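PDB 2EAB: alpha-fucosidase from Bifidobacterium bifidum, which probably hydrolyses alpha-1,2-linked L-fucose from glycans, this chain being the catalytic portion of a longer glycoside hydrolase family 95 protein. Local coordinates for residues 19-24 / 348-352; 29-35 / 45-50. All coordinates share one frame; numbering follows the deposited sequence.

Contact 1: residues 19-24 / 348-352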
loop_
_atom_site.group_PDB
_atom_site.type_symbol
_atom_site.label_atom_id
_atom_site.label_comp_id
_atom_site.label_asym_id
_atom_site.label_seq_id
_atom_site.Cartn_x
_atom_site.Cartn_y
_atom_site.Cartn_z
ATOM N N TRP A 19 3.483 22.239 -1.424
ATOM C CA TRP A 19 2.651 22.319 -2.620
ATOM C C TRP A 19 3.234 21.562 -3.800
ATOM O O TRP A 19 4.431 21.640 -4.074
ATOM C CB TRP A 19 2.540 23.770 -3.083
ATOM C CG TRP A 19 1.637 24.672 -2.325
ATOM C CD1 TRP A 19 1.081 24.467 -1.096
ATOM C CD2 TRP A 19 1.219 25.972 -2.744
ATOM N NE1 TRP A 19 0.318 25.554 -0.733
ATOM C CE2 TRP A 19 0.390 26.494 -1.728
ATOM C CE3 TRP A 19 1.456 26.742 -3.892
ATOM C CZ2 TRP A 19 -0.201 27.758 -1.822
ATOM C CZ3 TRP A 19 0.870 27.997 -3.984
ATOM C CH2 TRP A 19 0.047 28.489 -2.958
ATOM N N LEU A 20 2.365 20.854 -4.516
ATOM C CA LEU A 20 2.594 20.587 -5.934
ATOM C C LEU A 20 1.868 21.717 -6.651
ATOM O O LEU A 20 0.732 22.022 -6.312
ATOM C CB LEU A 20 1.983 19.257 -6.371
ATOM C CG LEU A 20 2.636 17.937 -5.967
ATOM C CD1 LEU A 20 2.454 17.653 -4.504
ATOM C CD2 LEU A 20 2.051 16.798 -6.789
ATOM N N TRP A 21 2.519 22.355 -7.617
ATOM C CA TRP A 21 1.889 23.485 -8.298
ATOM C C TRP A 21 2.297 23.629 -9.761
ATOM O O TRP A 21 3.367 23.181 -10.168
ATOM C CB TRP A 21 2.080 24.783 -7.508
ATOM C CG TRP A 21 3.486 25.262 -7.430
ATOM C CD1 TRP A 21 4.480 24.777 -6.626
ATOM C CD2 TRP A 21 4.058 26.343 -8.173
ATOM N NE1 TRP A 21 5.641 25.488 -6.832
ATOM C CE2 TRP A 21 5.407 26.456 -7.775
ATOM C CE3 TRP A 21 3.560 27.227 -9.141
ATOM C CZ2 TRP A 21 6.267 27.422 -8.310
ATOM C CZ3 TRP A 21 4.418 28.188 -9.672
ATOM C CH2 TRP A 21 5.755 28.274 -9.256
ATOM N N TYR A 22 1.402 24.234 -10.543
ATOM C CA TYR A 22 1.505 24.271 -12.003
ATOM C C TYR A 22 0.966 25.585 -12.526
ATOM O O TYR A 22 -0.003 26.116 -11.997
ATOM C CB TYR A 22 0.730 23.096 -12.635
ATOM C CG TYR A 22 1.124 21.774 -12.022
ATOM C CD1 TYR A 22 2.084 20.965 -12.618
ATOM C CD2 TYR A 22 0.577 21.366 -10.804
ATOM C CE1 TYR A 22 2.470 19.770 -12.028
ATOM C CE2 TYR A 22 0.966 20.187 -10.202
ATOM C CZ TYR A 22 1.906 19.395 -10.821
ATOM O OH TYR A 22 2.292 18.228 -10.212
ATOM N N LYS A 23 1.602 26.083 -13.581
ATOM C CA LYS A 23 1.249 27.370 -14.175
ATOM C C LYS A 23 0.257 27.236 -15.336
ATOM O O LYS A 23 -0.006 28.207 -16.051
ATOM C CB LYS A 23 2.512 28.097 -14.644
ATOM C CG LYS A 23 3.482 28.447 -13.523
ATOM C CD LYS A 23 4.604 29.341 -14.026
ATOM C CE LYS A 23 5.507 29.795 -12.891
ATOM N NZ LYS A 23 6.447 30.867 -13.333
ATOM N N GLN A 24 -0.300 26.041 -15.519
ATOM C CA GLN A 24 -1.266 25.803 -16.592
ATOM C C GLN A 24 -2.192 24.636 -16.233
ATOM O O GLN A 24 -1.824 23.795 -15.404
ATOM C CB GLN A 24 -0.546 25.561 -17.928
ATOM C CG GLN A 24 0.172 24.217 -18.049
ATOM C CD GLN A 24 1.395 24.094 -17.154
ATOM O OE1 GLN A 24 2.249 24.983 -17.116
ATOM N NE2 GLN A 24 1.491 22.973 -16.443
ATOM N N ALA A 348 11.236 30.024 -7.150
ATOM C CA ALA A 348 10.526 28.748 -7.020
ATOM C C ALA A 348 10.049 28.274 -8.381
ATOM O O ALA A 348 9.566 29.067 -9.188
ATOM C CB ALA A 348 9.354 28.882 -6.074
ATOM N N VAL A 349 10.188 26.976 -8.624
ATOM C CA VAL A 349 9.805 26.379 -9.899
ATOM C C VAL A 349 8.579 25.487 -9.728
ATOM O O VAL A 349 8.419 24.817 -8.697
ATOM C CB VAL A 349 10.974 25.582 -10.539
ATOM C CG1 VAL A 349 12.054 26.538 -11.049
ATOM C CG2 VAL A 349 11.564 24.572 -9.548
ATOM N N ALA A 350 7.713 25.496 -10.737
ATOM C CA ALA A 350 6.534 24.634 -10.759
ATOM C C ALA A 350 6.948 23.163 -10.757
ATOM O O ALA A 350 8.037 22.812 -11.202
ATOM C CB ALA A 350 5.668 24.949 -11.963
ATOM N N THR A 351 6.055 22.312 -10.265
ATOM C CA THR A 351 6.370 20.907 -10.024
ATOM C C THR A 351 6.688 20.147 -11.315
ATOM O O THR A 351 7.576 19.299 -11.332
ATOM C CB THR A 351 5.248 20.238 -9.211
ATOM O OG1 THR A 351 5.048 20.986 -8.005
ATOM C CG2 THR A 351 5.598 18.793 -8.852
ATOM N N ASP A 352 5.978 20.466 -12.394
ATOM C CA ASP A 352 6.299 19.884 -13.694
ATOM C C ASP A 352 7.671 20.347 -14.211
ATOM O O ASP A 352 8.451 19.543 -14.724
ATOM C CB ASP A 352 5.180 20.096 -14.732
ATOM C CG ASP A 352 4.737 21.555 -14.881
ATOM O OD1 ASP A 352 5.148 22.442 -14.099
ATOM O OD2 ASP A 352 3.926 21.800 -15.803
HETATM O O HOH W 1 8.360 25.158 -5.932
HETATM O O HOH W 2 3.940 24.893 -14.837
HETATM O O HOH W 3 8.683 29.536 -11.845
#
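W21 and T351 hold each other by two hydrogen bonds, one backbone to backbone and one to the T351 hydroxyl. T351 N donates to W21 O at 2.8 Å, and W21 N returns a bond to T351 OG1 at 2.9 Å, so both W21 backbone polar groups are used. T351 OG1 stands anti to its carbonyl carbon (chi1 -55°), which turns the hydroxyl to W21 N and leaves CG2 beside Y22 OH. Y22 OH is itself hydrogen-bonded to A755 O.

The indole supplies the apolar contact. A350 CA sits over one face of its six-membered ring, 3.7 Å from the centroid, a CH-pi contact made by the helix N-cap residue. A348 CB approaches W21 CZ2, while A350 CB lies near CZ3. The Y22 ring presents its edge to the D352 carboxylate, Y22 CD1 lying 3.5 Å from D352 CG, with the two planes 70° apart.

Q24 NE2 donates to D352 OD2 at 2.8 Å on the syn side, 26° out of the carboxylate plane. Water 2 ties D352 OD1 to K23 N and Q24 OE1; water 1 joins W21 NE1 to V349 O; and water 3 links K23 NZ to A348 O. With an alanine in place of W21 the indole is gone, and the gap over A350 CA would probably leave water 1 poorly fixed against V349 O.

Strand 19-22 is an outermost strand of a nine-stranded antiparallel sheet, paired with strand 156-161 through L20 with L160 and Y22 with R158, whose side chain also makes a cation-pi contact with the Y22 ring. The approach to helix 351-360 thus joins the N-terminal beta region to the start of a catalytic-domain helix, with L20 also reaching Y378 of helix 365-386.

Contact 2: residues 29-35 / 45-50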
loop_
_atom_site.group_PDB
_atom_site.type_symbol
_atom_site.label_atom_id
_atom_site.label_comp_id
_atom_site.label_asym_id
_atom_site.label_seq_id
_atom_site.Cartn_x
_atom_site.Cartn_y
_atom_site.Cartn_z
ATOM N N THR A 29 -0.591 20.518 -19.558
ATOM C CA THR A 29 0.525 19.993 -18.783
ATOM C C THR A 29 1.117 18.777 -19.496
ATOM O O THR A 29 0.384 18.002 -20.118
ATOM C CB THR A 29 0.065 19.633 -17.346
ATOM O OG1 THR A 29 -0.479 20.796 -16.712
ATOM C CG2 THR A 29 1.215 19.098 -16.501
ATOM N N ASP A 30 2.437 18.623 -19.405
ATOM C CA ASP A 30 3.166 17.539 -20.062
ATOM C C ASP A 30 2.618 16.168 -19.671
ATOM O O ASP A 30 2.629 15.797 -18.493
ATOM C CB ASP A 30 4.659 17.635 -19.715
ATOM C CG ASP A 30 5.529 16.718 -20.561
ATOM O OD1 ASP A 30 5.290 15.491 -20.584
ATOM O OD2 ASP A 30 6.486 17.228 -21.182
ATOM N N ALA A 31 2.128 15.435 -20.670
ATOM C CA ALA A 31 1.646 14.066 -20.481
ATOM C C ALA A 31 2.341 13.121 -21.462
ATOM O O ALA A 31 1.733 12.176 -21.982
ATOM C CB ALA A 31 0.129 14.004 -20.635
ATOM N N THR A 32 3.628 13.374 -21.693
ATOM C CA THR A 32 4.388 12.676 -22.729
ATOM C C THR A 32 5.114 11.422 -22.246
ATOM O O THR A 32 5.756 10.737 -23.044
ATOM C CB THR A 32 5.425 13.604 -23.406
ATOM O OG1 THR A 32 6.392 14.026 -22.438
ATOM C CG2 THR A 32 4.750 14.823 -24.020
ATOM N N ALA A 33 5.042 11.123 -20.950
ATOM C CA ALA A 33 5.635 9.886 -20.443
ATOM C C ALA A 33 4.852 8.669 -20.944
ATOM O O ALA A 33 3.719 8.798 -21.407
ATOM C CB ALA A 33 5.711 9.896 -18.926
ATOM N N THR A 34 5.467 7.495 -20.865
ATOM C CA THR A 34 4.833 6.251 -21.303
ATOM C C THR A 34 3.431 6.112 -20.717
ATOM O O THR A 34 3.251 6.207 -19.501
ATOM C CB THR A 34 5.675 5.035 -20.897
ATOM O OG1 THR A 34 7.012 5.211 -21.376
ATOM C CG2 THR A 34 5.108 3.756 -21.485
ATOM N N ALA A 35 2.454 5.887 -21.590
ATOM C CA ALA A 35 1.051 5.779 -21.187
ATOM C C ALA A 35 0.728 4.446 -20.519
ATOM O O ALA A 35 0.058 4.408 -19.484
ATOM C CB ALA A 35 0.142 6.001 -22.383
ATOM N N ASN A 45 -5.068 9.128 -20.682
ATOM C CA ASN A 45 -3.657 9.316 -20.396
ATOM C C ASN A 45 -3.375 10.676 -19.763
ATOM O O ASN A 45 -2.569 10.782 -18.831
ATOM C CB ASN A 45 -2.799 9.146 -21.642
ATOM C CG ASN A 45 -1.330 9.338 -21.342
ATOM O OD1 ASN A 45 -0.748 8.586 -20.561
ATOM N ND2 ASN A 45 -0.736 10.379 -21.917
ATOM N N ARG A 46 -4.030 11.722 -20.266
ATOM C CA ARG A 46 -3.872 13.044 -19.676
ATOM C C ARG A 46 -4.286 13.021 -18.205
ATOM O O ARG A 46 -3.593 13.584 -17.351
ATOM C CB ARG A 46 -4.661 14.110 -20.447
ATOM C CG ARG A 46 -4.371 15.545 -19.992
ATOM C CD ARG A 46 -3.081 16.100 -20.592
ATOM N NE ARG A 46 -3.170 16.281 -22.043
ATOM C CZ ARG A 46 -2.149 16.621 -22.826
ATOM N NH1 ARG A 46 -0.941 16.836 -22.314
ATOM N NH2 ARG A 46 -2.339 16.751 -24.131
ATOM N N TRP A 47 -5.406 12.360 -17.914
ATOM C CA TRP A 47 -5.885 12.236 -16.537
ATOM C C TRP A 47 -4.779 11.723 -15.600
ATOM O O TRP A 47 -4.492 12.330 -14.557
ATOM C CB TRP A 47 -7.120 11.318 -16.449
ATOM C CG TRP A 47 -7.473 11.041 -15.012
ATOM C CD1 TRP A 47 -8.231 11.820 -14.192
ATOM C CD2 TRP A 47 -7.027 9.934 -14.213
ATOM N NE1 TRP A 47 -8.301 11.262 -12.935
ATOM C CE2 TRP A 47 -7.565 10.107 -12.920
ATOM C CE3 TRP A 47 -6.242 8.803 -14.471
ATOM C CZ2 TRP A 47 -7.325 9.200 -11.881
ATOM C CZ3 TRP A 47 -6.000 7.901 -13.438
ATOM C CH2 TRP A 47 -6.544 8.107 -12.161
ATOM N N GLN A 48 -4.161 10.605 -15.968
ATOM C CA GLN A 48 -3.237 9.934 -15.048
ATOM C C GLN A 48 -1.931 10.686 -14.851
ATOM O O GLN A 48 -1.277 10.522 -13.821
ATOM C CB GLN A 48 -2.944 8.494 -15.483
ATOM C CG GLN A 48 -2.114 8.377 -16.747
ATOM C CD GLN A 48 -1.637 6.969 -17.011
ATOM O OE1 GLN A 48 -1.644 6.111 -16.122
ATOM N NE2 GLN A 48 -1.196 6.725 -18.237
ATOM N N GLN A 49 -1.551 11.510 -15.828
ATOM C CA GLN A 49 -0.253 12.187 -15.777
ATOM C C GLN A 49 -0.302 13.590 -15.185
ATOM O O GLN A 49 0.733 14.119 -14.773
ATOM C CB GLN A 49 0.406 12.230 -17.163
ATOM C CG GLN A 49 0.636 10.855 -17.769
ATOM C CD GLN A 49 1.764 10.806 -18.787
ATOM O OE1 GLN A 49 2.721 11.589 -18.728
ATOM N NE2 GLN A 49 1.672 9.858 -19.710
ATOM N N THR A 50 -1.488 14.189 -15.143
ATOM C CA THR A 50 -1.573 15.637 -14.915
ATOM C C THR A 50 -2.536 16.125 -13.831
ATOM O O THR A 50 -2.401 17.260 -13.378
ATOM C CB THR A 50 -1.904 16.412 -16.223
ATOM O OG1 THR A 50 -3.257 16.148 -16.597
ATOM C CG2 THR A 50 -0.982 16.019 -17.369
HETATM O O HOH W 4 3.769 13.606 -17.181
HETATM O O HOH W 5 1.578 16.441 -23.343
#
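The R46 guanidinium meets T29 O at its edge, near its plane, through a weak NH1 bond of 2.8 Å, while A31 CB approaches it obliquely. The Q49 amide uses both ends on A33: OE1 takes A33 N on a lone pair in the carbonyl plane at 3.2 Å, and NE2 gives to A33 O at 2.9 Å, with the donor above the plane of the A33 carbonyl. The N45 amide keeps A31 O close to its own plane, N45 ND2 to A31 O 3.1 Å. Q48 NE2 reaches A35 O at 2.9 Å on an in-plane lone pair; Q48 OE1 accepts from F764 N.

With CG anti to the backbone N (chi1 -180°), N45 carries its amide out to the loop, and OD1 accepts from both Q48 NE2 and Q49 NE2. Apolar packing comes from T29 CB against T50 CG2, 3.8 Å, and A31 CB against Q49 CB and R46 CD. D30 OD1 accepts from T32 N in an Asx turn.

The buried Q49 amide is thus satisfied at both ends, water 4 adding to OE1 and N45 OD1 to NE2. Polar helix side chains hold an irregular loop through the A31, A33 and A35 carbonyls and the A33 N-H.

In the fold
Both contacts are partly buried and lie away from the calcium site, their centres about 15 Å apart. Contact 1 has five buried and one exposed of eleven touching residues; contact 2, with four buried and three exposed of twelve, is the more exposed. Contact 1 joins the N-terminal beta region to the catalytic domain across 323 intervening residues; contact 2 folds a loop back on the helix 42-50 that follows it. Contact 1 combines an aromatic face with backbone bonds and a carboxylate, whereas contact 2 relies on side-chain amides. They touch where Q24 NE2 probably bonds to T29 OG1. R158 serves both, through Y22 and Q24 in contact 1 and through T29 and T50 in contact 2.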